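PDB 2XPI: anaphase-promoting complex subunit CUT9 from Schizosaccharomyces pombe, which serves as a TPR-repeat subunit of the anaphase-promoting complex, the E3 ubiquitin ligase that controls progression through mitosis and the G1 phase. Local coordinates for residues 450-455 with 481-486; 492-497 with 523-528; 465-470 with 475-480. All blocks are in the same frame, centred on the assembly; numbering follows the deposited sequence.

Interaction 1: residues 450-455 with 481-486; sequences QHMQLG and LGVVAF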
# COMPACT_ATOMS: atom_id res chain seq x y z
N GLN A 450 8.75 -43.23 -7.53
CA GLN A 450 7.32 -43.28 -7.76
C GLN A 450 7.03 -44.20 -8.95
O GLN A 450 6.01 -44.91 -8.95
CB GLN A 450 6.78 -41.87 -8.00
CG GLN A 450 5.34 -41.71 -7.63
CD GLN A 450 5.11 -42.04 -6.19
OE1 GLN A 450 4.11 -42.68 -5.84
NE2 GLN A 450 6.03 -41.65 -5.33
N HIS A 451 7.91 -44.20 -9.96
CA HIS A 451 7.74 -45.11 -11.10
C HIS A 451 8.07 -46.57 -10.76
O HIS A 451 7.53 -47.48 -11.38
CB HIS A 451 8.53 -44.63 -12.31
CG HIS A 451 7.82 -43.56 -13.10
ND1 HIS A 451 6.66 -43.79 -13.80
CD2 HIS A 451 8.11 -42.24 -13.28
CE1 HIS A 451 6.26 -42.67 -14.38
NE2 HIS A 451 7.12 -41.72 -14.07
N MET A 452 8.92 -46.78 -9.77
CA MET A 452 9.08 -48.11 -9.21
C MET A 452 7.76 -48.66 -8.68
O MET A 452 7.41 -49.80 -8.97
CB MET A 452 10.12 -48.11 -8.10
CG MET A 452 11.50 -48.25 -8.64
SD MET A 452 12.69 -48.66 -7.37
CE MET A 452 13.24 -47.02 -6.90
N GLN A 453 7.04 -47.84 -7.92
CA GLN A 453 5.72 -48.20 -7.40
C GLN A 453 4.79 -48.69 -8.49
O GLN A 453 4.06 -49.66 -8.31
CB GLN A 453 5.08 -47.00 -6.73
CG GLN A 453 5.94 -46.38 -5.69
CD GLN A 453 6.15 -47.31 -4.54
OE1 GLN A 453 5.20 -47.67 -3.84
NE2 GLN A 453 7.41 -47.72 -4.32
N LEU A 454 4.79 -48.00 -9.63
CA LEU A 454 3.90 -48.35 -10.72
C LEU A 454 4.36 -49.61 -11.44
O LEU A 454 3.62 -50.19 -12.23
CB LEU A 454 3.81 -47.19 -11.71
CG LEU A 454 3.12 -45.96 -11.13
CD1 LEU A 454 3.04 -44.85 -12.16
CD2 LEU A 454 1.74 -46.33 -10.62
N GLY A 455 5.61 -50.00 -11.19
CA GLY A 455 6.20 -51.09 -11.93
C GLY A 455 6.90 -50.73 -13.23
O GLY A 455 7.24 -51.63 -14.00
N LEU A 481 18.71 -47.30 -6.57
CA LEU A 481 19.39 -48.03 -7.63
C LEU A 481 19.52 -49.51 -7.26
O LEU A 481 19.55 -50.38 -8.13
CB LEU A 481 20.77 -47.44 -7.86
CG LEU A 481 20.82 -46.18 -8.71
CD1 LEU A 481 22.14 -45.45 -8.50
CD2 LEU A 481 20.59 -46.56 -10.17
N GLY A 482 19.60 -49.78 -5.96
CA GLY A 482 19.77 -51.13 -5.46
C GLY A 482 18.48 -51.94 -5.52
O GLY A 482 18.51 -53.12 -5.81
N VAL A 483 17.36 -51.28 -5.25
CA VAL A 483 16.06 -51.92 -5.37
C VAL A 483 15.75 -52.26 -6.83
O VAL A 483 14.93 -53.14 -7.12
CB VAL A 483 14.95 -51.03 -4.80
CG1 VAL A 483 13.58 -51.59 -5.14
CG2 VAL A 483 15.12 -50.91 -3.30
N VAL A 484 16.42 -51.58 -7.74
CA VAL A 484 16.20 -51.77 -9.16
C VAL A 484 17.05 -52.94 -9.64
O VAL A 484 16.58 -53.80 -10.36
CB VAL A 484 16.50 -50.45 -9.95
CG1 VAL A 484 17.06 -50.72 -11.33
CG2 VAL A 484 15.25 -49.61 -10.04
N ALA A 485 18.31 -52.98 -9.21
CA ALA A 485 19.16 -54.10 -9.57
C ALA A 485 18.59 -55.39 -8.99
O ALA A 485 18.68 -56.43 -9.60
CB ALA A 485 20.56 -53.88 -9.05
N PHE A 486 17.99 -55.30 -7.82
CA PHE A 486 17.36 -56.44 -7.18
C PHE A 486 16.09 -56.85 -7.93
O PHE A 486 15.74 -58.02 -7.97
CB PHE A 486 17.06 -56.12 -5.71
CG PHE A 486 16.30 -57.20 -4.98
CD1 PHE A 486 14.92 -57.31 -5.11
CD2 PHE A 486 16.95 -58.09 -4.16
CE1 PHE A 486 14.21 -58.31 -4.43
CE2 PHE A 486 16.25 -59.09 -3.47
CZ PHE A 486 14.87 -59.19 -3.62
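Met452 reaches across to Val483 and Val484 with its sulfur, and this atom makes the closest contacts between 450-455 and 481-486. The apolar contacts come first. SD lies 3.8 Å from CG1 of Val483 and equally 3.8 Å from CG2 of Val484, so the thioether is shared by methyl groups of two consecutive residues on the facing helix. The two valines are approached differently: the methionine chain runs slantwise to Val483 and at about a right angle to Val484. The first two torsions put SD there: at chi1 CG stands opposite the carbonyl carbon (-85°), and chi2 is extended (-166°), which carries the sulfur outward. A bend at chi3 then turns CE aside from the valine methyls. Elsewhere Met452 also touches Ala460 and Leu464 of helix 457-470, while Val483 touches Asn521 of helix 516-528 and packs on an apolar side chain of another protein's chain.

The polar contribution is that of the backbone, each helix keeping its own bonds. Helix 442-454 ends in a Schellman motif, with Gly455 N bonded to Met452 O at 2.9 Å and Gly455 taking the positive phi that closes it. On the other side, Ala485 N bonds to Leu481 O at 3.1 Å in an ordinary helical turn.

No hydrogen bond crosses the interface, and the nearest CA atoms, those of Met452 and Val484, are 8.0 Å apart. The chemistry therefore implies that the first helices of TPR 11 and TPR 12 meet here by dispersion and side-chain shape, a flexible thioether lying against two branched side chains.

Interaction 2: residues 492-497 with 523-528; sequences QTAINH and GHAYRK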
# COMPACT_ATOMS: atom_id res chain seq x y z
N GLN A 492 24.22 -59.17 -7.04
CA GLN A 492 25.55 -58.67 -6.74
C GLN A 492 25.58 -57.15 -6.74
O GLN A 492 26.00 -56.53 -5.76
CB GLN A 492 26.58 -59.23 -7.71
CG GLN A 492 27.98 -58.68 -7.48
CD GLN A 492 28.50 -58.95 -6.07
OE1 GLN A 492 27.77 -59.42 -5.20
NE2 GLN A 492 29.78 -58.66 -5.86
N THR A 493 25.13 -56.55 -7.84
CA THR A 493 25.03 -55.10 -7.94
C THR A 493 24.14 -54.50 -6.83
O THR A 493 24.53 -53.55 -6.14
CB THR A 493 24.54 -54.66 -9.34
OG1 THR A 493 25.47 -55.15 -10.33
CG2 THR A 493 24.44 -53.13 -9.44
N ALA A 494 22.95 -55.07 -6.63
CA ALA A 494 22.12 -54.67 -5.50
C ALA A 494 22.91 -54.62 -4.18
O ALA A 494 22.82 -53.65 -3.46
CB ALA A 494 20.91 -55.57 -5.36
N ILE A 495 23.69 -55.66 -3.87
CA ILE A 495 24.44 -55.68 -2.62
C ILE A 495 25.44 -54.54 -2.57
O ILE A 495 25.60 -53.88 -1.53
CB ILE A 495 25.18 -57.02 -2.42
CG1 ILE A 495 24.23 -58.07 -1.84
CG2 ILE A 495 26.40 -56.85 -1.53
CD1 ILE A 495 24.58 -59.48 -2.26
N ASN A 496 26.12 -54.30 -3.69
CA ASN A 496 27.10 -53.22 -3.75
C ASN A 496 26.46 -51.86 -3.50
O ASN A 496 26.99 -51.03 -2.76
CB ASN A 496 27.83 -53.23 -5.10
CG ASN A 496 28.56 -54.54 -5.37
OD1 ASN A 496 28.75 -54.92 -6.52
ND2 ASN A 496 28.97 -55.24 -4.30
N HIS A 497 25.30 -51.65 -4.11
CA HIS A 497 24.58 -50.40 -3.93
C HIS A 497 24.10 -50.22 -2.50
O HIS A 497 24.36 -49.18 -1.90
CB HIS A 497 23.44 -50.30 -4.93
CG HIS A 497 23.88 -49.85 -6.29
ND1 HIS A 497 23.29 -50.29 -7.45
CD2 HIS A 497 24.87 -49.01 -6.67
CE1 HIS A 497 23.88 -49.73 -8.49
NE2 HIS A 497 24.85 -48.94 -8.04
N GLY A 523 19.79 -57.48 3.37
CA GLY A 523 19.43 -58.82 3.80
C GLY A 523 18.65 -59.63 2.77
O GLY A 523 18.82 -60.84 2.69
N HIS A 524 17.80 -58.97 1.99
CA HIS A 524 17.01 -59.63 0.94
C HIS A 524 17.87 -59.99 -0.27
O HIS A 524 17.65 -61.00 -0.91
CB HIS A 524 15.84 -58.75 0.50
CG HIS A 524 14.62 -58.89 1.35
ND1 HIS A 524 14.15 -57.87 2.16
CD2 HIS A 524 13.78 -59.93 1.54
CE1 HIS A 524 13.07 -58.27 2.80
NE2 HIS A 524 12.82 -59.52 2.44
N ALA A 525 18.85 -59.14 -0.58
CA ALA A 525 19.80 -59.47 -1.63
C ALA A 525 20.58 -60.72 -1.24
O ALA A 525 20.86 -61.57 -2.06
CB ALA A 525 20.74 -58.30 -1.88
N TYR A 526 20.92 -60.83 0.04
CA TYR A 526 21.73 -61.93 0.54
C TYR A 526 20.99 -63.27 0.53
O TYR A 526 21.59 -64.29 0.23
CB TYR A 526 22.21 -61.65 1.96
CG TYR A 526 23.41 -60.72 2.10
CD1 TYR A 526 23.54 -59.91 3.22
CD2 TYR A 526 24.42 -60.69 1.14
CE1 TYR A 526 24.63 -59.08 3.39
CE2 TYR A 526 25.53 -59.86 1.30
CZ TYR A 526 25.62 -59.05 2.43
OH TYR A 526 26.69 -58.19 2.63
N ARG A 527 19.71 -63.29 0.89
CA ARG A 527 19.00 -64.57 0.84
C ARG A 527 18.84 -65.03 -0.59
O ARG A 527 18.77 -66.23 -0.86
CB ARG A 527 17.64 -64.52 1.54
CG ARG A 527 16.83 -63.31 1.20
CD ARG A 527 15.45 -63.41 1.83
NE ARG A 527 14.54 -64.15 0.98
CZ ARG A 527 13.84 -63.61 -0.02
NH1 ARG A 527 13.96 -62.31 -0.29
NH2 ARG A 527 13.04 -64.37 -0.75
N LYS A 528 18.78 -64.07 -1.52
CA LYS A 528 18.69 -64.39 -2.94
C LYS A 528 19.95 -65.10 -3.39
O LYS A 528 19.88 -66.06 -4.14
CB LYS A 528 18.51 -63.12 -3.75
CG LYS A 528 17.11 -62.56 -3.71
CD LYS A 528 16.17 -63.35 -4.61
CE LYS A 528 14.88 -63.58 -3.88
NZ LYS A 528 15.22 -64.05 -2.49
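Ile495 meets Ala525 and Tyr526, and following its side chain outward accounts for most of the contact between 492-497 and 523-528. From CB, which points at the opposite helix, the chain divides. The CG2 branch stands anti to the backbone N; CG1 takes the position opposite the carbonyl carbon, at a chi1 of -83°, and is thereby aimed across the gap. There CG1 lies against the methyl of Ala525, 3.5 Å from its CB, and comes within 3.8 Å of Tyr526 CE2. One bond further, CD1 reaches the aromatic ring, 3.6 Å from Tyr526 CD2 and 3.7 Å from Tyr526 CE2. It comes at the ring obliquely, and the two side chains cross at about a right angle. Ala525 is thus met by the root of this branch and Tyr526 mainly by its end.

Beside this, Ala494 CB faces Ala525 CB at 4.4 Å, a looser pairing of two methyls. The small side chain of Ala525 is consistent with the close approach of the helices, the axes of the two short segments coming within 9.1 Å and their directions differing by 153°. No hydrogen bond crosses between the segments. Beyond them, the hydroxyl of Tyr526 is hydrogen-bonded to Gln499 OE1 on helix 491-507, which anchors the far end of the ring to the same helix that carries Ile495. The ring also rests on Ala534 and Ala535 of helix 532-545.

Such nearly antiparallel packing of the second helix of one repeat, here TPR 12, on the first helix of the next, TPR 13, is characteristic of the tetratricopeptide superhelix.

Interaction 3: residues 465-470 with 475-480; sequences QSSYAL and PLLLNE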
# COMPACT_ATOMS: atom_id res chain seq x y z
N GLN A 465 19.29 -43.12 -13.19
CA GLN A 465 20.58 -42.83 -13.83
C GLN A 465 20.74 -41.33 -14.02
O GLN A 465 21.84 -40.78 -13.88
CB GLN A 465 20.71 -43.55 -15.18
CG GLN A 465 20.77 -45.06 -15.08
CD GLN A 465 21.93 -45.54 -14.22
OE1 GLN A 465 23.02 -44.96 -14.25
NE2 GLN A 465 21.70 -46.62 -13.46
N SER A 466 19.64 -40.66 -14.33
CA SER A 466 19.63 -39.21 -14.42
C SER A 466 20.01 -38.51 -13.11
O SER A 466 20.90 -37.67 -13.16
CB SER A 466 18.29 -38.70 -14.96
OG SER A 466 18.18 -38.99 -16.35
N SER A 467 19.39 -38.82 -11.96
CA SER A 467 19.88 -38.18 -10.73
C SER A 467 21.33 -38.51 -10.48
O SER A 467 22.12 -37.64 -10.09
CB SER A 467 19.06 -38.49 -9.47
OG SER A 467 18.07 -39.46 -9.70
N TYR A 468 21.70 -39.76 -10.69
CA TYR A 468 23.06 -40.18 -10.40
C TYR A 468 24.08 -39.37 -11.22
O TYR A 468 25.16 -39.06 -10.74
CB TYR A 468 23.23 -41.68 -10.66
CG TYR A 468 24.55 -42.24 -10.21
CD1 TYR A 468 25.59 -42.45 -11.13
CD2 TYR A 468 24.76 -42.58 -8.87
CE1 TYR A 468 26.81 -42.98 -10.71
CE2 TYR A 468 25.97 -43.11 -8.45
CZ TYR A 468 27.00 -43.31 -9.37
OH TYR A 468 28.20 -43.83 -8.94
N ALA A 469 23.73 -39.01 -12.45
CA ALA A 469 24.67 -38.23 -13.26
C ALA A 469 24.89 -36.83 -12.67
O ALA A 469 26.00 -36.30 -12.73
CB ALA A 469 24.21 -38.15 -14.72
N LEU A 470 23.83 -36.26 -12.10
CA LEU A 470 23.84 -34.99 -11.38
C LEU A 470 24.55 -35.04 -10.00
O LEU A 470 25.29 -34.12 -9.63
CB LEU A 470 22.39 -34.54 -11.16
CG LEU A 470 21.73 -33.47 -12.04
CD1 LEU A 470 22.52 -33.10 -13.29
CD2 LEU A 470 20.30 -33.86 -12.38
N PRO A 475 22.58 -41.31 -0.07
CA PRO A 475 22.29 -42.68 0.36
C PRO A 475 20.97 -43.20 -0.20
O PRO A 475 20.83 -44.39 -0.45
CB PRO A 475 22.14 -42.56 1.88
CG PRO A 475 22.71 -41.25 2.25
CD PRO A 475 22.61 -40.36 1.06
N LEU A 476 20.00 -42.29 -0.37
CA LEU A 476 18.64 -42.62 -0.79
C LEU A 476 18.62 -43.08 -2.24
O LEU A 476 17.81 -43.91 -2.64
CB LEU A 476 17.77 -41.38 -0.67
CG LEU A 476 16.27 -41.53 -0.42
CD1 LEU A 476 15.50 -40.32 -1.00
CD2 LEU A 476 15.72 -42.85 -0.96
N LEU A 477 19.52 -42.51 -3.03
CA LEU A 477 19.62 -42.79 -4.44
C LEU A 477 20.27 -44.14 -4.65
O LEU A 477 19.87 -44.89 -5.54
CB LEU A 477 20.47 -41.72 -5.10
CG LEU A 477 20.90 -41.94 -6.54
CD1 LEU A 477 19.71 -41.92 -7.47
CD2 LEU A 477 21.88 -40.87 -6.92
N LEU A 478 21.28 -44.44 -3.84
CA LEU A 478 21.97 -45.74 -3.93
C LEU A 478 21.03 -46.84 -3.48
O LEU A 478 21.02 -47.93 -4.05
CB LEU A 478 23.26 -45.74 -3.11
CG LEU A 478 24.33 -44.77 -3.61
CD1 LEU A 478 25.49 -44.71 -2.64
CD2 LEU A 478 24.81 -45.14 -5.00
N ASN A 479 20.23 -46.57 -2.47
CA ASN A 479 19.19 -47.51 -2.12
C ASN A 479 18.25 -47.77 -3.29
O ASN A 479 17.97 -48.90 -3.61
CB ASN A 479 18.40 -47.06 -0.89
CG ASN A 479 17.30 -48.04 -0.53
OD1 ASN A 479 16.20 -47.97 -1.05
ND2 ASN A 479 17.62 -48.99 0.33
N GLU A 480 17.77 -46.72 -3.94
CA GLU A 480 16.84 -46.88 -5.05
C GLU A 480 17.46 -47.60 -6.25
O GLU A 480 16.81 -48.42 -6.90
CB GLU A 480 16.23 -45.54 -5.45
CG GLU A 480 15.58 -44.79 -4.30
CD GLU A 480 14.50 -45.60 -3.59
OE1 GLU A 480 13.67 -46.22 -4.29
OE2 GLU A 480 14.48 -45.63 -2.33
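Tyr468 and Leu477 mark the nearest approach of two backbones that run roughly antiparallel, their CA atoms 7.4 Å apart. The axes of the two short segments, 465-470 and 475-480, come within 10.5 Å of each other, with 146° between their directions. Only four residues separate the segments, so the chain leaves helix 457-470, turns, and comes back as helix 475-487. The returning helix begins with Leu476 N hydrogen-bonded to Asp474 OD1.

Between these backbones Leu477 fills the space with both its methyl groups. Its CG is placed anti to the backbone N (chi1 170°), which extends the fork toward the facing helix. One prong, CD1, touches the side chain of Ser467, 3.7 Å from OG; the hydroxyl itself is hydrogen-bonded to Tyr463 O, one turn back in its own helix, so the leucine packs on a polar atom already provided with a partner. The other prong, CD2, lies 3.7 Å from Tyr468 CA and 3.9 Å from Tyr468 CD2, meeting the ring at its edge and near its plane. Farther along that ring, Leu478 CD2 approaches Tyr468 CE2 obliquely at 4.2 Å. With an alanine in place of Leu477, both prongs would be gone, and the tyrosine edge and the Ser467 side chain would probably be left without their shared apolar neighbour, opening a gap between the helices.

Leu478 also touches Asn500 and Leu504 of helix 491-507, and Ser467 touches Tyr444 of helix 442-454, so each side of the contact is backed by its own repeat. This is the inter-repeat junction of a tetratricopeptide fold, in which the second helix of TPR 11 hands over through a short turn to the first helix of TPR 12.

Overall arrangement
Followed from the N terminus, the chain enters at 450-455, passes 465-470, turns, and returns through 475-480, closing interaction 3 as a short loop. The very next residues, 481-486, close interaction 1, whose longer loop therefore encloses interaction 3; both use helix 475-487. Interaction 2 opens only afterwards, at 492-497, and closes at 523-528, in series with the other two. None of the loops cross. Centres lie 12 to 17 Å apart, and Phe486 packs on His524 and Lys528, joining interactions 1 and 2. Together they tie TPR 11 to 12 and 12 to 13, among the repeats that bind hcn1.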